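Local atomic coordinates of BugD (Bordetella pertussis Tohama I, PDB entry 2F5X), a protein that binds aspartic acid as a periplasmic solute receptor of the tripartite tricarboxylate transporter receptor family, probably to deliver it for uptake. Residues G57-R69 and Y91-E103. Numbering follows the deposited sequence.
Sequences GAGGTIGTTQVAR and YKNPGYEPYTSFE
The methyl CG2 of T64 stands over the centre of the Y96 ring, 3.5 Å from its centroid and 8° off the ring normal, a CH-pi contact between helix 61-68 and the loop leading into strand 102-117. With OG1 of T64 at chi1 -65°, CG2 lies anti to the backbone N, which sends the methyl to the ring while OG1 turns back to donate to G60 O at the helix N-cap. The polar ends of this pair are joined too: one water donates to both T64 OG1 and Y96 OH, and Y96 OH is also hydrogen-bonded to F84 O.

F102 comes in edge first. T64 O lies in the plane of its ring, 3.3 Å from CZ; A68 CB is 3.6 Å from the same atom, where a small residue lets the ring approach the helix backbone, and V67 CG1 meets the edge at CE1.

Toward the N-terminal end, T61 CG2 packs 3.6 Å from Y91 CE2, while T61 OG1 donates a hydrogen bond to A58 O. G95 has positive phi, and its bare CA lies 3.3 Å from T65 OG1, a hydroxyl already donated to T61 O.

A second water bridges A68 O and S101 O. No direct hydrogen bond joins the segments: the three threonine hydroxyls donate to carbonyls of their own segment, so between 57-69 and 91-103 the contact rests on apolar fit, F102 included, and two water bridges.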
loop_
_atom_site.group_PDB
_atom_site.type_symbol
_atom_site.label_atom_id
_atom_site.label_comp_id
_atom_site.label_asym_id
_atom_site.label_seq_id
_atom_site.Cartn_x
_atom_site.Cartn_y
_atom_site.Cartn_z
ATOM N N GLY A 57 -8.974 -7.078 6.406
ATOM C CA GLY A 57 -8.722 -7.775 7.657
ATOM C C GLY A 57 -7.255 -8.112 7.822
ATOM O O GLY A 57 -6.579 -8.429 6.837
ATOM N N ALA A 58 -6.780 -8.037 9.069
ATOM C CA ALA A 58 -5.412 -8.413 9.454
ATOM C C ALA A 58 -4.336 -7.867 8.512
ATOM O O ALA A 58 -3.438 -8.605 8.078
ATOM C CB ALA A 58 -5.285 -9.940 9.603
ATOM N N GLY A 59 -4.438 -6.572 8.205
ATOM C CA GLY A 59 -3.411 -5.852 7.467
ATOM C C GLY A 59 -3.223 -6.295 6.023
ATOM O O GLY A 59 -2.171 -6.058 5.438
ATOM N N GLY A 60 -4.240 -6.935 5.458
ATOM C CA GLY A 60 -4.171 -7.440 4.094
ATOM C C GLY A 60 -3.901 -8.939 4.008
ATOM O O GLY A 60 -3.974 -9.518 2.913
ATOM N N THR A 61 -3.581 -9.583 5.134
ATOM C CA THR A 61 -3.215 -11.000 5.055
ATOM C C THR A 61 -4.401 -11.891 4.742
ATOM O O THR A 61 -4.226 -12.935 4.128
ATOM C CB THR A 61 -2.505 -11.533 6.317
ATOM O OG1 THR A 61 -3.328 -11.316 7.468
ATOM C CG2 THR A 61 -1.224 -10.755 6.600
ATOM N N ILE A 62 -5.598 -11.489 5.172
ATOM C CA ILE A 62 -6.798 -12.281 4.900
ATOM C C ILE A 62 -7.084 -12.335 3.395
ATOM O O ILE A 62 -7.332 -13.413 2.831
ATOM C CB ILE A 62 -8.014 -11.743 5.709
ATOM C CG1 ILE A 62 -7.787 -11.922 7.221
ATOM C CG2 ILE A 62 -9.323 -12.404 5.252
ATOM C CD1 ILE A 62 -7.442 -13.286 7.663
ATOM N N GLY A 63 -7.026 -11.178 2.739
ATOM C CA GLY A 63 -7.239 -11.121 1.302
ATOM C C GLY A 63 -6.162 -11.863 0.528
ATOM O O GLY A 63 -6.449 -12.592 -0.428
ATOM N N THR A 64 -4.915 -11.689 0.954
ATOM C CA THR A 64 -3.793 -12.358 0.304
ATOM C C THR A 64 -3.944 -13.867 0.413
ATOM O O THR A 64 -3.758 -14.598 -0.571
ATOM C CB THR A 64 -2.475 -11.888 0.921
ATOM O OG1 THR A 64 -2.300 -10.491 0.627
ATOM C CG2 THR A 64 -1.277 -12.595 0.234
ATOM N N THR A 65 -4.318 -14.316 1.608
ATOM C CA THR A 65 -4.531 -15.726 1.877
ATOM C C THR A 65 -5.672 -16.278 1.033
ATOM O O THR A 65 -5.573 -17.402 0.520
ATOM C CB THR A 65 -4.817 -15.932 3.371
ATOM O OG1 THR A 65 -3.629 -15.624 4.101
ATOM C CG2 THR A 65 -5.061 -17.413 3.690
ATOM N N GLN A 66 -6.737 -15.487 0.882
ATOM C CA GLN A 66 -7.872 -15.900 0.064
ATOM C C GLN A 66 -7.444 -16.274 -1.358
ATOM O O GLN A 66 -7.838 -17.325 -1.877
ATOM C CB GLN A 66 -8.963 -14.831 0.034
ATOM C CG GLN A 66 -10.174 -15.278 -0.767
ATOM C CD GLN A 66 -11.253 -14.226 -0.832
ATOM O OE1 GLN A 66 -11.782 -13.813 0.203
ATOM N NE2 GLN A 66 -11.588 -13.789 -2.045
ATOM N N VAL A 67 -6.640 -15.423 -1.985
ATOM C CA VAL A 67 -6.146 -15.735 -3.322
ATOM C C VAL A 67 -5.170 -16.910 -3.284
ATOM O O VAL A 67 -5.203 -17.769 -4.177
ATOM C CB VAL A 67 -5.547 -14.502 -4.043
ATOM C CG1 VAL A 67 -5.071 -14.867 -5.451
ATOM C CG2 VAL A 67 -6.583 -13.403 -4.134
ATOM N N ALA A 68 -4.329 -16.986 -2.252
ATOM C CA ALA A 68 -3.410 -18.130 -2.149
ATOM C C ALA A 68 -4.165 -19.461 -2.174
ATOM O O ALA A 68 -3.673 -20.444 -2.735
ATOM C CB ALA A 68 -2.539 -18.036 -0.894
ATOM N N ARG A 69 -5.362 -19.470 -1.582
ATOM C CA ARG A 69 -6.191 -20.669 -1.464
ATOM C C ARG A 69 -7.255 -20.818 -2.567
ATOM O O ARG A 69 -8.022 -21.786 -2.566
ATOM C CB ARG A 69 -6.863 -20.696 -0.085
ATOM C CG ARG A 69 -5.881 -20.758 1.076
ATOM C CD ARG A 69 -6.542 -20.762 2.450
ATOM N NE ARG A 69 -6.676 -22.116 2.990
ATOM C CZ ARG A 69 -7.814 -22.660 3.426
ATOM N NH1 ARG A 69 -8.955 -21.977 3.387
ATOM N NH2 ARG A 69 -7.814 -23.902 3.894
ATOM N N TYR A 91 3.796 -11.986 11.304
ATOM C CA TYR A 91 2.912 -13.065 11.730
ATOM C C TYR A 91 3.662 -14.378 11.701
ATOM O O TYR A 91 4.374 -14.674 10.740
ATOM C CB TYR A 91 1.713 -13.189 10.786
ATOM C CG TYR A 91 0.771 -12.017 10.811
ATOM C CD1 TYR A 91 -0.251 -11.948 11.755
ATOM C CD2 TYR A 91 0.896 -10.978 9.891
ATOM C CE1 TYR A 91 -1.131 -10.878 11.782
ATOM C CE2 TYR A 91 0.023 -9.894 9.908
ATOM C CZ TYR A 91 -0.986 -9.855 10.862
ATOM O OH TYR A 91 -1.864 -8.812 10.898
ATOM N N LYS A 92 3.478 -15.173 12.750
ATOM C CA LYS A 92 4.007 -16.528 12.785
ATOM C C LYS A 92 3.473 -17.333 11.607
ATOM O O LYS A 92 4.214 -18.094 10.987
ATOM C CB LYS A 92 3.664 -17.208 14.111
ATOM C CG LYS A 92 4.348 -16.548 15.295
ATOM C CD LYS A 92 4.355 -17.435 16.517
ATOM C CE LYS A 92 5.231 -16.847 17.606
ATOM N NZ LYS A 92 4.817 -17.343 18.948
ATOM N N ASN A 93 2.189 -17.151 11.306
ATOM C CA ASN A 93 1.607 -17.678 10.078
ATOM C C ASN A 93 0.680 -16.683 9.403
ATOM O O ASN A 93 -0.499 -16.571 9.761
ATOM C CB ASN A 93 0.878 -18.996 10.300
ATOM C CG ASN A 93 0.533 -19.709 8.984
ATOM O OD1 ASN A 93 0.790 -19.203 7.866
ATOM N ND2 ASN A 93 -0.045 -20.898 9.111
ATOM N N PRO A 94 1.211 -15.978 8.408
ATOM C CA PRO A 94 0.432 -14.975 7.677
ATOM C C PRO A 94 -0.635 -15.580 6.762
ATOM O O PRO A 94 -1.464 -14.829 6.247
ATOM C CB PRO A 94 1.493 -14.245 6.860
ATOM C CG PRO A 94 2.553 -15.249 6.646
ATOM C CD PRO A 94 2.595 -16.082 7.903
ATOM N N GLY A 95 -0.602 -16.896 6.554
ATOM C CA GLY A 95 -1.600 -17.567 5.736
ATOM C C GLY A 95 -1.097 -17.956 4.355
ATOM O O GLY A 95 -1.784 -18.655 3.609
ATOM N N TYR A 96 0.098 -17.492 4.008
ATOM C CA TYR A 96 0.678 -17.755 2.695
ATOM C C TYR A 96 2.191 -17.775 2.805
ATOM O O TYR A 96 2.759 -17.347 3.814
ATOM C CB TYR A 96 0.228 -16.705 1.663
ATOM C CG TYR A 96 0.692 -15.302 1.995
ATOM C CD1 TYR A 96 1.797 -14.743 1.351
ATOM C CD2 TYR A 96 0.050 -14.550 2.974
ATOM C CE1 TYR A 96 2.250 -13.469 1.675
ATOM C CE2 TYR A 96 0.489 -13.272 3.304
ATOM C CZ TYR A 96 1.592 -12.740 2.648
ATOM O OH TYR A 96 2.032 -11.475 2.958
ATOM N N GLU A 97 2.819 -18.288 1.756
ATOM C CA GLU A 97 4.261 -18.377 1.636
ATOM C C GLU A 97 4.630 -17.364 0.541
ATOM O O GLU A 97 4.207 -17.517 -0.604
ATOM C CB GLU A 97 4.639 -19.815 1.242
ATOM C CG GLU A 97 5.934 -20.335 1.852
ATOM C CD GLU A 97 7.162 -19.972 1.039
ATOM O OE1 GLU A 97 8.159 -20.721 1.118
ATOM O OE2 GLU A 97 7.144 -18.946 0.327
ATOM N N PRO A 98 5.373 -16.306 0.878
ATOM C CA PRO A 98 5.541 -15.185 -0.071
ATOM C C PRO A 98 6.264 -15.570 -1.366
ATOM O O PRO A 98 6.028 -14.954 -2.417
ATOM C CB PRO A 98 6.350 -14.159 0.740
ATOM C CG PRO A 98 7.085 -14.990 1.745
ATOM C CD PRO A 98 6.105 -16.069 2.142
ATOM N N TYR A 99 7.122 -16.587 -1.303
ATOM C CA TYR A 99 7.891 -16.987 -2.483
ATOM C C TYR A 99 7.238 -18.084 -3.307
ATOM O O TYR A 99 7.614 -18.281 -4.469
ATOM C CB TYR A 99 9.293 -17.444 -2.073
ATOM C CG TYR A 99 10.000 -16.507 -1.118
ATOM C CD1 TYR A 99 10.287 -15.180 -1.474
ATOM C CD2 TYR A 99 10.381 -16.946 0.152
ATOM C CE1 TYR A 99 10.949 -14.325 -0.580
ATOM C CE2 TYR A 99 11.042 -16.109 1.042
ATOM C CZ TYR A 99 11.326 -14.804 0.671
ATOM O OH TYR A 99 11.986 -13.984 1.557
ATOM N N THR A 100 6.291 -18.815 -2.722
ATOM C CA THR A 100 5.739 -19.997 -3.411
ATOM C C THR A 100 4.222 -20.088 -3.531
ATOM O O THR A 100 3.729 -20.877 -4.334
ATOM C CB THR A 100 6.241 -21.317 -2.779
ATOM O OG1 THR A 100 5.800 -21.393 -1.415
ATOM C CG2 THR A 100 7.762 -21.374 -2.728
ATOM N N SER A 101 3.475 -19.318 -2.745
ATOM C CA SER A 101 2.016 -19.459 -2.771
ATOM C C SER A 101 1.363 -19.008 -4.077
ATOM O O SER A 101 0.205 -19.351 -4.340
ATOM C CB SER A 101 1.381 -18.717 -1.592
ATOM O OG SER A 101 1.578 -19.456 -0.408
ATOM N N PHE A 102 2.112 -18.261 -4.885
ATOM C CA PHE A 102 1.564 -17.610 -6.074
ATOM C C PHE A 102 2.432 -17.787 -7.304
ATOM O O PHE A 102 3.629 -18.075 -7.202
ATOM C CB PHE A 102 1.434 -16.100 -5.824
ATOM C CG PHE A 102 0.542 -15.753 -4.668
ATOM C CD1 PHE A 102 -0.834 -15.605 -4.850
ATOM C CD2 PHE A 102 1.075 -15.579 -3.394
ATOM C CE1 PHE A 102 -1.669 -15.292 -3.762
ATOM C CE2 PHE A 102 0.256 -15.259 -2.320
ATOM C CZ PHE A 102 -1.120 -15.121 -2.505
ATOM N N GLU A 103 1.809 -17.624 -8.468
ATOM C CA GLU A 103 2.534 -17.321 -9.694
ATOM C C GLU A 103 2.504 -15.794 -9.845
ATOM O O GLU A 103 1.434 -15.207 -10.050
ATOM C CB GLU A 103 1.874 -17.980 -10.915
ATOM C CG GLU A 103 1.591 -19.484 -10.789
ATOM C CD GLU A 103 2.827 -20.333 -10.525
ATOM O OE1 GLU A 103 3.950 -19.851 -10.782
ATOM O OE2 GLU A 103 2.677 -21.494 -10.061
HETATM O O HOH W 1 -0.423 -9.801 3.023
HETATM O O HOH W 2 -1.102 -21.248 -2.941
#